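Long-range contact in putative hexose oxidase (Nonomuraea sp. ATCC 39727, PDB 5AWV), which is probably an FAD-dependent oxidase that oxidises a sugar carried by glycopeptide antibiotics, and is captured here in complex with teicoplanin: residues P167-Q171 with Y288-W292. Sequence-based numbering, arbitrary orientation.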
loop_
_atom_site.group_PDB
_atom_site.type_symbol
_atom_site.label_atom_id
_atom_site.label_comp_id
_atom_site.label_asym_id
_atom_site.label_seq_id
_atom_site.Cartn_x
_atom_site.Cartn_y
_atom_site.Cartn_z
ATOM N N PRO A 167 -0.150 4.434 11.204
ATOM C CA PRO A 167 -0.146 4.988 12.580
ATOM C C PRO A 167 0.101 4.007 13.673
ATOM O O PRO A 167 0.600 4.424 14.717
ATOM C CB PRO A 167 -1.544 5.645 12.708
ATOM C CG PRO A 167 -1.883 6.019 11.269
ATOM C CD PRO A 167 -1.354 4.849 10.459
ATOM N N LEU A 168 -0.198 2.714 13.518
ATOM C CA LEU A 168 0.079 1.768 14.538
ATOM C C LEU A 168 1.468 1.094 14.455
ATOM O O LEU A 168 1.809 0.179 15.287
ATOM C CB LEU A 168 -0.970 0.687 14.601
ATOM C CG LEU A 168 -2.434 1.040 14.901
ATOM C CD1 LEU A 168 -3.255 -0.227 15.032
ATOM C CD2 LEU A 168 -2.508 1.847 16.149
ATOM N N SER A 169 2.257 1.456 13.480
ATOM C CA SER A 169 3.586 0.837 13.288
ATOM C C SER A 169 4.571 1.089 14.457
ATOM O O SER A 169 5.422 0.208 14.766
ATOM C CB SER A 169 4.179 1.154 11.917
ATOM O OG SER A 169 3.343 0.597 10.969
ATOM N N ARG A 170 4.483 2.237 15.133
ATOM C CA ARG A 170 5.323 2.451 16.298
ATOM C C ARG A 170 5.018 1.476 17.439
ATOM O O ARG A 170 5.930 1.087 18.177
ATOM C CB ARG A 170 5.298 3.920 16.772
ATOM C CG ARG A 170 6.080 4.846 15.819
ATOM C CD ARG A 170 5.675 6.312 16.012
ATOM N NE ARG A 170 5.869 6.788 17.392
ATOM C CZ ARG A 170 7.007 7.259 17.895
ATOM N NH1 ARG A 170 8.096 7.340 17.132
ATOM N NH2 ARG A 170 7.028 7.777 19.131
ATOM N N GLN A 171 3.761 1.045 17.513
ATOM C CA GLN A 171 3.318 0.124 18.552
ATOM C C GLN A 171 3.535 -1.295 18.096
ATOM O O GLN A 171 3.892 -2.121 18.883
ATOM C CB GLN A 171 1.834 0.400 18.869
ATOM C CG GLN A 171 1.255 -0.389 20.025
ATOM C CD GLN A 171 -0.112 0.174 20.524
ATOM O OE1 GLN A 171 -0.770 1.029 19.882
ATOM N NE2 GLN A 171 -0.544 -0.319 21.630
ATOM N N TYR A 288 6.091 6.277 24.329
ATOM C CA TYR A 288 5.511 6.938 23.159
ATOM C C TYR A 288 5.375 6.019 21.909
ATOM O O TYR A 288 4.972 6.541 20.867
ATOM C CB TYR A 288 6.316 8.174 22.792
ATOM C CG TYR A 288 6.259 9.294 23.852
ATOM C CD1 TYR A 288 5.153 10.156 23.964
ATOM C CD2 TYR A 288 7.317 9.445 24.746
ATOM C CE1 TYR A 288 5.120 11.139 24.927
ATOM C CE2 TYR A 288 7.292 10.399 25.758
ATOM C CZ TYR A 288 6.192 11.252 25.838
ATOM O OH TYR A 288 6.235 12.222 26.809
ATOM N N THR A 289 5.656 4.700 22.038
ATOM C CA THR A 289 5.328 3.759 20.979
ATOM C C THR A 289 3.809 3.765 20.667
ATOM O O THR A 289 3.412 3.463 19.538
ATOM C CB THR A 289 5.739 2.317 21.259
ATOM O OG1 THR A 289 5.190 1.909 22.501
ATOM C CG2 THR A 289 7.232 2.172 21.277
ATOM N N GLY A 290 2.989 4.130 21.660
ATOM C CA GLY A 290 1.524 4.302 21.498
ATOM C C GLY A 290 1.037 5.651 20.896
ATOM O O GLY A 290 -0.183 5.855 20.728
ATOM N N LEU A 291 1.977 6.489 20.467
ATOM C CA LEU A 291 1.679 7.789 19.852
ATOM C C LEU A 291 2.210 7.842 18.436
ATOM O O LEU A 291 3.322 7.323 18.096
ATOM C CB LEU A 291 2.373 8.916 20.666
ATOM C CG LEU A 291 2.155 10.364 20.207
ATOM C CD1 LEU A 291 2.142 11.384 21.356
ATOM C CD2 LEU A 291 3.161 10.812 19.140
ATOM N N TRP A 292 1.454 8.500 17.620
ATOM C CA TRP A 292 1.850 8.810 16.281
ATOM C C TRP A 292 1.340 10.173 15.866
ATOM O O TRP A 292 0.277 10.623 16.260
ATOM C CB TRP A 292 1.233 7.762 15.320
ATOM C CG TRP A 292 1.554 8.033 13.857
ATOM C CD1 TRP A 292 2.673 7.662 13.143
ATOM C CD2 TRP A 292 0.689 8.668 12.931
ATOM N NE1 TRP A 292 2.577 8.076 11.858
ATOM C CE2 TRP A 292 1.360 8.682 11.675
ATOM C CE3 TRP A 292 -0.578 9.232 13.030
ATOM C CZ2 TRP A 292 0.820 9.306 10.550
ATOM C CZ3 TRP A 292 -1.114 9.885 11.906
ATOM C CH2 TRP A 292 -0.439 9.868 10.672
HETATM O O HOH W 1 1.720 3.452 17.212
#
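Pro167 faces Trp292 at one end of this contact and Gln171 faces Thr289 at the other, with CA-CA distances of 5.7 Å and 4.8 Å. Residues 167-171 turn into the short helix 169-172, while 288-292 leave a 3-10 turn and enter strand 291-298 of the antiparallel sheet. Water 1 joins the two backbones, donating to Pro167 O and Thr289 O, with its oxygen 2.9 Å from each.

Arg170 carries most of the polar contact. A bend at chi3 (58°) turns its guanidinium toward two carbonyls, Tyr288 O in the 3-10 turn and Leu291 O at the start of the strand. Arg170 NE donates to Leu291 O at 2.7 Å, nearly in line with that carbonyl, although the hydrogen bond is bent at the hydrogen (N-H...O 140°). Arg170 NH2 donates to Tyr288 O at 3.0 Å, approaching from above the carbonyl plane; Leu291 N, closing the 3-10 turn, reaches the same oxygen from the opposite face. Asn281 O accepts a further bond from NH2, while Tyr403 O and Ser282 OG engage NH1.

At the other end, Pro167 lies over a face of the Trp292 indole. Pro167 CA makes a CH-pi contact 3.8 Å from the centroid of the Trp292 five-membered ring, and CB and CG extend over the six-membered ring. Trp292 CG is anti to the backbone N (chi1 178°), which lays the ring alongside the proline, and Arg170 CD comes to the indole edge. Gln171 CB lies against Thr289 O while NE2 hydrogen-bonds Asp316 OD2, and Thr289 CB packs on Arg170 O.

The partners named for the buried guanidinium are all neutral oxygens; they fix its rotation and probably stabilise its charge. Together with the proline-indole packing, it ties the FAD-binding domain to a strand of the seven-stranded sheet, where Pro167 packs on FAD-binding Val150, about 6 Å from FAD (side chain to cofactor), and Trp292 on the bound peptide.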